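Local coordinates for protein isomaltodextranase (Arthrobacter globiformis, PDB 5AWO) that cleaves alpha-1,6-glucosidic linkages in dextran-type polysaccharides, releasing successive isomaltose units from the non-reducing ends of the chains, at residues Thr300-Ser303 with His304-Gly307; Gly398-Pro401 with Asp402-Gly406; Ile422-Ala425 with Lys426-Leu430. All blocks are in the same frame, centred on the assembly; numbering follows the deposited sequence.

Contact 1 (Thr300-Ser303 with His304-Gly307); sequences TGWS and HRNG
The chain from Gly301 and Trp302 runs on from helix 295-302 into a 3-10 turn at Ser303 to Arg305. Two backbone bonds of the i+3 to i kind set its path. Arg305 N donates to Trp302 O at 2.9 Å, and Asn306 N donates to Ser303 O at 3.0 Å with an N-H...O angle of 163°.

The His304 ring folds back along this turn. Its CG lies between the backbone N and the carbonyl carbon (chi1 61°), and this turns the CE1 edge to Gly301 O, 3.1 Å away in the ring plane. The same ring lies near the Trp302 six-membered ring. The planes are 19° apart and the centroids 5.7 Å apart, so the rings are displaced neighbours rather than a full stack. Arg305 takes a different position: its CG meets the edge of the indole, 3.8 Å from Trp302 CE3. Ser303 OG turns back to donate to Thr300 O at 2.8 Å.

Further polar partners tie the turn to its surroundings. His304 NE2 bonds to Asp253 OD1 and Arg305 NE to the backbone O of Asp253, while Asn306 OD1 bonds to Lys375. Arg391 NH1 reaches His304 ND1 and Thr300 O. With an arginine donor at ND1 and an aspartate at NE2, His304 probably carries a proton on NE2, and its ring rotation is fixed from both ends.

Contact 2 (Gly398-Pro401 with Asp402-Gly406); sequences GQLP and DGSWG
Asp402 OD1, packed against Leu400 CB at 3.8 Å, accepts two bonds from Ser404. The backbone N of Ser404 comes from the anti side at 3.0 Å, which makes an Asx turn. Ser404 OG uses the syn lone pair of the same oxygen, at 2.7 Å. Asp402 CG sits between its backbone N and carbonyl carbon (chi1 72°), which brings the carboxylate, through OD1, to both Ser404 donors.

The chain reverses here in a type I turn from Leu400 to Gly403 with a G1 beta bulge at Gly403. Gly403 N donates to Leu400 O, and Leu400 N donates to Ser404 O at 2.8 Å. Gly403 has a positive phi of 93°, a backbone shape in which a side chain would collide with the carbonyl O of Asp402. Beyond the turn, Gly398 and Gly406 form an antiparallel hydrogen-bonded pair with both bonds made. Gln399 and Trp405 form the next, non-hydrogen-bonded pair.

The side chains of that pair stack on one face of the sheet. Gln399 CB lies over the Trp405 six-membered ring, 3.9 Å from its centroid. The extended Gln399 chain carries its amide on over the indole, the two planes 28° apart. Gln399 NE2 then donates to Gly403 O at 3.2 Å and also bonds to Arg475 O.

This hairpin of strands 395-399 and 405-410 belongs to the C-terminal beta sandwich domain. Strands 375-378 and 460-466 flank it, Pro401 packs on strand 515-522, and Pro477 of strand 473-477 touches both Gln399 and Trp405.

Contact 3 (Ile422-Ala425 with Lys426-Leu430); sequences IDFA and KDLGL. With PO4 (phosphate ion), chain B.
The loop that leaves strand 418-423 of the C-terminal beta sandwich domain coils into a helix-like turn, and the side chains of Asp423 and Asp427 bind backbone N-H groups across it. Asp423 OD1 accepts from Lys426 N at 2.9 Å, in an almost straight bond (179°). Asp427 OD2 accepts from Asp423 N at 2.8 Å, and Asp427 N donates back to Asp423 O, which Leu428 N also meets. Phe424 O accepts from Leu430 N at 2.9 Å, closing the loop.

On the apolar side, Phe424 and Leu428 lie alongside, with CD1 to CD1 at 3.8 Å. Ile422 CG2 meets Leu428 CD2 with the two side chains crossed at about a right angle.

Asp423 CG is anti to the backbone N (chi1 -172°), which carries the carboxylate out to a phosphate ion, probably from the crystallisation liquor. Lys426 bends at chi3 and donates from NZ to phosphate O1 at 2.7 Å. Arg450 also donates to it. With an alanine in place of Asp423, the Lys426 N-H is likely to lose its side-chain acceptor and the turn to be less firmly held. Asp423 OD2 is 2.5 Å from phosphate O3, which suggests that one of these acid groups may be protonated.

The three contacts follow one another along the chain. Contacts 2 and 3 touch directly: Trp405 NE1 lies 3.8 Å from Leu430 CD1, and Trp405 CZ3 lies 3.9 Å from Leu428 CD2. Trp405 thus joins the hairpin to the loop after strand 418-423, within one beta sandwich domain. Contact 1 belongs to the barrel side, with its nearest atoms about 8 Å from contact 2 and about 12 Å from contact 3. Lys375 and Tyr378, on a strand beside 395-399, bond to contact 1 and so link barrel and sandwich. Of contact 1, the Asn306 side chain is about 12 Å from that of Asp262, the probable proton donor, and does not touch it.

Contact 1 (Thr300-Ser303 with His304-Gly307)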
loop_
_atom_site.group_PDB
_atom_site.type_symbol
_atom_site.label_atom_id
_atom_site.label_comp_id
_atom_site.label_asym_id
_atom_site.label_seq_id
_atom_site.Cartn_x
_atom_site.Cartn_y
_atom_site.Cartn_z
ATOM N N THR A 300 -8.523 4.593 6.326
ATOM C CA THR A 300 -9.744 5.194 5.768
ATOM C C THR A 300 -9.416 6.465 4.974
ATOM O O THR A 300 -9.890 6.670 3.849
ATOM C CB THR A 300 -10.747 5.471 6.876
ATOM O OG1 THR A 300 -11.112 4.234 7.505
ATOM C CG2 THR A 300 -12.004 6.147 6.359
ATOM N N GLY A 301 -8.592 7.309 5.557
ATOM C CA GLY A 301 -8.245 8.619 4.990
ATOM C C GLY A 301 -7.385 8.606 3.752
ATOM O O GLY A 301 -7.508 9.516 2.926
ATOM N N TRP A 302 -6.543 7.574 3.601
ATOM C CA TRP A 302 -5.660 7.454 2.440
ATOM C C TRP A 302 -6.195 6.439 1.439
ATOM O O TRP A 302 -5.541 6.193 0.424
ATOM C CB TRP A 302 -4.230 7.099 2.902
ATOM C CG TRP A 302 -3.483 8.297 3.381
ATOM C CD1 TRP A 302 -3.030 8.562 4.635
ATOM C CD2 TRP A 302 -3.094 9.414 2.567
ATOM N NE1 TRP A 302 -2.377 9.762 4.652
ATOM C CE2 TRP A 302 -2.403 10.310 3.391
ATOM C CE3 TRP A 302 -3.254 9.729 1.202
ATOM C CZ2 TRP A 302 -1.904 11.525 2.920
ATOM C CZ3 TRP A 302 -2.741 10.898 0.735
ATOM C CH2 TRP A 302 -2.070 11.797 1.576
ATOM N N SER A 303 -7.394 5.890 1.673
ATOM C CA SER A 303 -7.920 4.842 0.822
ATOM C C SER A 303 -8.123 5.236 -0.637
ATOM O O SER A 303 -8.068 4.375 -1.499
ATOM C CB SER A 303 -9.219 4.261 1.390
ATOM O OG SER A 303 -10.259 5.212 1.471
ATOM N N HIS A 304 -8.375 6.516 -0.883
ATOM C CA HIS A 304 -8.512 7.012 -2.271
ATOM C C HIS A 304 -7.220 6.818 -3.078
ATOM O O HIS A 304 -7.250 6.857 -4.329
ATOM C CB HIS A 304 -8.970 8.468 -2.304
ATOM C CG HIS A 304 -8.033 9.414 -1.634
ATOM N ND1 HIS A 304 -7.871 9.451 -0.264
ATOM C CD2 HIS A 304 -7.182 10.339 -2.137
ATOM C CE1 HIS A 304 -6.961 10.353 0.044
ATOM N NE2 HIS A 304 -6.510 10.889 -1.079
ATOM N N ARG A 305 -6.088 6.616 -2.395
ATOM C CA ARG A 305 -4.797 6.352 -3.031
ATOM C C ARG A 305 -4.399 4.880 -3.103
ATOM O O ARG A 305 -3.259 4.571 -3.509
ATOM C CB ARG A 305 -3.700 7.136 -2.302
ATOM C CG ARG A 305 -3.813 8.652 -2.435
ATOM C CD ARG A 305 -3.828 9.066 -3.901
ATOM N NE ARG A 305 -3.294 10.385 -4.141
ATOM C CZ ARG A 305 -3.185 10.932 -5.348
ATOM N NH1 ARG A 305 -3.660 10.281 -6.407
ATOM N NH2 ARG A 305 -2.629 12.140 -5.451
ATOM N N ASN A 306 -5.299 3.978 -2.707
ATOM C CA ASN A 306 -4.934 2.563 -2.672
ATOM C C ASN A 306 -5.301 1.833 -3.969
ATOM O O ASN A 306 -5.840 2.440 -4.896
ATOM C CB ASN A 306 -5.476 1.869 -1.426
ATOM C CG ASN A 306 -6.944 1.507 -1.506
ATOM O OD1 ASN A 306 -7.570 1.499 -2.566
ATOM N ND2 ASN A 306 -7.504 1.125 -0.355
ATOM N N GLY A 307 -4.946 0.561 -4.051
ATOM C CA GLY A 307 -5.357 -0.310 -5.156
ATOM C C GLY A 307 -4.291 -0.594 -6.195
ATOM O O GLY A 307 -3.180 -0.086 -6.137
#

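Contact 2 (Gly398-Pro401 with Asp402-Gly406)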
loop_
_atom_site.group_PDB
_atom_site.type_symbol
_atom_site.label_atom_id
_atom_site.label_comp_id
_atom_site.label_asym_id
_atom_site.label_seq_id
_atom_site.Cartn_x
_atom_site.Cartn_y
_atom_site.Cartn_z
ATOM N N GLY A 398 -13.613 -5.056 -0.357
ATOM C CA GLY A 398 -12.833 -5.021 -1.567
ATOM C C GLY A 398 -13.114 -6.244 -2.398
ATOM O O GLY A 398 -13.542 -7.275 -1.892
ATOM N N GLN A 399 -12.820 -6.125 -3.702
ATOM C CA GLN A 399 -13.104 -7.187 -4.642
ATOM C C GLN A 399 -11.852 -7.843 -5.096
ATOM O O GLN A 399 -10.839 -7.175 -5.363
ATOM C CB GLN A 399 -13.839 -6.622 -5.854
ATOM C CG GLN A 399 -14.420 -7.693 -6.750
ATOM C CD GLN A 399 -15.429 -7.118 -7.742
ATOM O OE1 GLN A 399 -15.416 -5.917 -8.089
ATOM N NE2 GLN A 399 -16.351 -7.982 -8.169
ATOM N N LEU A 400 -11.893 -9.163 -5.209
ATOM C CA LEU A 400 -10.802 -9.932 -5.720
ATOM C C LEU A 400 -10.907 -10.053 -7.251
ATOM O O LEU A 400 -12.002 -9.898 -7.801
ATOM C CB LEU A 400 -10.776 -11.328 -5.085
ATOM C CG LEU A 400 -10.458 -11.507 -3.582
ATOM C CD1 LEU A 400 -9.182 -10.765 -3.250
ATOM C CD2 LEU A 400 -11.572 -11.056 -2.675
ATOM N N PRO A 401 -9.785 -10.392 -7.885
ATOM C CA PRO A 401 -9.797 -10.531 -9.355
ATOM C C PRO A 401 -10.840 -11.510 -9.877
ATOM O O PRO A 401 -11.415 -11.252 -10.944
ATOM C CB PRO A 401 -8.375 -10.960 -9.660
ATOM C CG PRO A 401 -7.550 -10.322 -8.573
ATOM C CD PRO A 401 -8.418 -10.508 -7.350
ATOM N N ASP A 402 -11.130 -12.584 -9.141
ATOM C CA ASP A 402 -12.165 -13.540 -9.582
ATOM C C ASP A 402 -13.607 -13.081 -9.357
ATOM O O ASP A 402 -14.565 -13.844 -9.616
ATOM C CB ASP A 402 -11.913 -14.938 -8.991
ATOM C CG ASP A 402 -12.205 -15.033 -7.498
ATOM O OD1 ASP A 402 -12.694 -14.053 -6.907
ATOM O OD2 ASP A 402 -11.956 -16.114 -6.943
ATOM N N GLY A 403 -13.798 -11.856 -8.860
ATOM C CA GLY A 403 -15.095 -11.293 -8.643
ATOM C C GLY A 403 -15.685 -11.481 -7.238
ATOM O O GLY A 403 -16.690 -10.863 -6.908
ATOM N N SER A 404 -15.066 -12.348 -6.439
ATOM C CA SER A 404 -15.475 -12.495 -5.038
ATOM C C SER A 404 -15.013 -11.276 -4.243
ATOM O O SER A 404 -14.290 -10.444 -4.764
ATOM C CB SER A 404 -14.928 -13.773 -4.426
ATOM O OG SER A 404 -13.520 -13.817 -4.381
ATOM N N TRP A 405 -15.437 -11.209 -2.986
ATOM C CA TRP A 405 -15.158 -10.058 -2.138
ATOM C C TRP A 405 -14.676 -10.475 -0.760
ATOM O O TRP A 405 -15.036 -11.536 -0.238
ATOM C CB TRP A 405 -16.431 -9.263 -1.929
ATOM C CG TRP A 405 -16.992 -8.616 -3.188
ATOM C CD1 TRP A 405 -17.571 -9.247 -4.274
ATOM C CD2 TRP A 405 -17.022 -7.214 -3.473
ATOM N NE1 TRP A 405 -17.942 -8.301 -5.200
ATOM C CE2 TRP A 405 -17.611 -7.055 -4.741
ATOM C CE3 TRP A 405 -16.581 -6.065 -2.791
ATOM C CZ2 TRP A 405 -17.795 -5.804 -5.327
ATOM C CZ3 TRP A 405 -16.777 -4.813 -3.385
ATOM C CH2 TRP A 405 -17.373 -4.701 -4.636
ATOM N N GLY A 406 -13.891 -9.585 -0.171
ATOM C CA GLY A 406 -13.646 -9.588 1.264
ATOM C C GLY A 406 -14.456 -8.458 1.886
ATOM O O GLY A 406 -14.394 -7.317 1.414
#

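Contact 3 (Ile422-Ala425 with Lys426-Leu430)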
loop_
_atom_site.group_PDB
_atom_site.type_symbol
_atom_site.label_atom_id
_atom_site.label_comp_id
_atom_site.label_asym_id
_atom_site.label_seq_id
_atom_site.Cartn_x
_atom_site.Cartn_y
_atom_site.Cartn_z
ATOM N N ILE A 422 -23.190 -4.691 5.764
ATOM C CA ILE A 422 -22.913 -4.319 4.384
ATOM C C ILE A 422 -23.931 -5.047 3.504
ATOM O O ILE A 422 -24.029 -6.271 3.514
ATOM C CB ILE A 422 -21.456 -4.644 3.977
ATOM C CG1 ILE A 422 -20.512 -3.557 4.525
ATOM C CG2 ILE A 422 -21.286 -4.736 2.458
ATOM C CD1 ILE A 422 -20.652 -2.221 3.852
ATOM N N ASP A 423 -24.675 -4.253 2.744
ATOM C CA ASP A 423 -25.707 -4.763 1.855
ATOM C C ASP A 423 -25.148 -4.866 0.448
ATOM O O ASP A 423 -24.524 -3.911 -0.061
ATOM C CB ASP A 423 -26.888 -3.807 1.878
ATOM C CG ASP A 423 -28.077 -4.364 1.127
ATOM O OD1 ASP A 423 -28.126 -4.274 -0.131
ATOM O OD2 ASP A 423 -28.949 -4.929 1.795
ATOM N N PHE A 424 -25.294 -6.031 -0.169
ATOM C CA PHE A 424 -24.598 -6.311 -1.418
ATOM C C PHE A 424 -25.117 -5.494 -2.593
ATOM O O PHE A 424 -24.355 -5.219 -3.515
ATOM C CB PHE A 424 -24.574 -7.811 -1.751
ATOM C CG PHE A 424 -23.993 -8.678 -0.644
ATOM C CD1 PHE A 424 -23.080 -8.149 0.271
ATOM C CD2 PHE A 424 -24.393 -10.001 -0.479
ATOM C CE1 PHE A 424 -22.548 -8.947 1.271
ATOM C CE2 PHE A 424 -23.850 -10.795 0.518
ATOM C CZ PHE A 424 -22.941 -10.263 1.402
ATOM N N ALA A 425 -26.390 -5.116 -2.533
ATOM C CA ALA A 425 -26.978 -4.235 -3.547
ATOM C C ALA A 425 -26.742 -2.774 -3.207
ATOM O O ALA A 425 -26.127 -2.049 -4.008
ATOM C CB ALA A 425 -28.469 -4.518 -3.706
ATOM N N LYS A 426 -27.186 -2.342 -2.034
ATOM C CA LYS A 426 -27.194 -0.931 -1.697
ATOM C C LYS A 426 -25.808 -0.354 -1.435
ATOM O O LYS A 426 -25.561 0.808 -1.718
ATOM C CB LYS A 426 -28.080 -0.666 -0.501
ATOM C CG LYS A 426 -29.532 -1.011 -0.792
ATOM C CD LYS A 426 -30.460 -0.546 0.311
ATOM C CE LYS A 426 -30.433 -1.495 1.498
ATOM N NZ LYS A 426 -31.595 -1.267 2.407
ATOM N N ASP A 427 -24.935 -1.155 -0.844
ATOM C CA ASP A 427 -23.588 -0.699 -0.543
ATOM C C ASP A 427 -22.592 -1.102 -1.616
ATOM O O ASP A 427 -21.861 -0.240 -2.134
ATOM C CB ASP A 427 -23.146 -1.215 0.842
ATOM C CG ASP A 427 -24.000 -0.692 1.966
ATOM O OD1 ASP A 427 -24.318 0.510 1.987
ATOM O OD2 ASP A 427 -24.358 -1.485 2.878
ATOM N N LEU A 428 -22.541 -2.382 -1.997
ATOM C CA LEU A 428 -21.550 -2.850 -2.984
ATOM C C LEU A 428 -21.947 -2.608 -4.446
ATOM O O LEU A 428 -21.080 -2.480 -5.294
ATOM C CB LEU A 428 -21.201 -4.322 -2.778
ATOM C CG LEU A 428 -20.693 -4.709 -1.371
ATOM C CD1 LEU A 428 -20.257 -6.153 -1.357
ATOM C CD2 LEU A 428 -19.591 -3.782 -0.863
ATOM N N GLY A 429 -23.250 -2.560 -4.722
ATOM C CA GLY A 429 -23.733 -2.267 -6.090
ATOM C C GLY A 429 -23.845 -3.509 -6.953
ATOM O O GLY A 429 -23.635 -3.452 -8.163
ATOM N N LEU A 430 -24.139 -4.643 -6.331
ATOM C CA LEU A 430 -24.301 -5.916 -7.042
ATOM C C LEU A 430 -25.777 -6.234 -7.229
ATOM O O LEU A 430 -26.619 -5.779 -6.466
ATOM C CB LEU A 430 -23.652 -7.050 -6.263
ATOM C CG LEU A 430 -22.223 -6.807 -5.803
ATOM C CD1 LEU A 430 -21.773 -8.033 -5.034
ATOM C CD2 LEU A 430 -21.314 -6.500 -6.979
HETATM P P PO4 B . -29.622 -3.343 4.836
HETATM O O1 PO4 B . -31.027 -3.111 4.286
HETATM O O2 PO4 B . -28.758 -2.144 4.395
HETATM O O3 PO4 B . -29.028 -4.628 4.309
HETATM O O4 PO4 B . -29.668 -3.394 6.340
#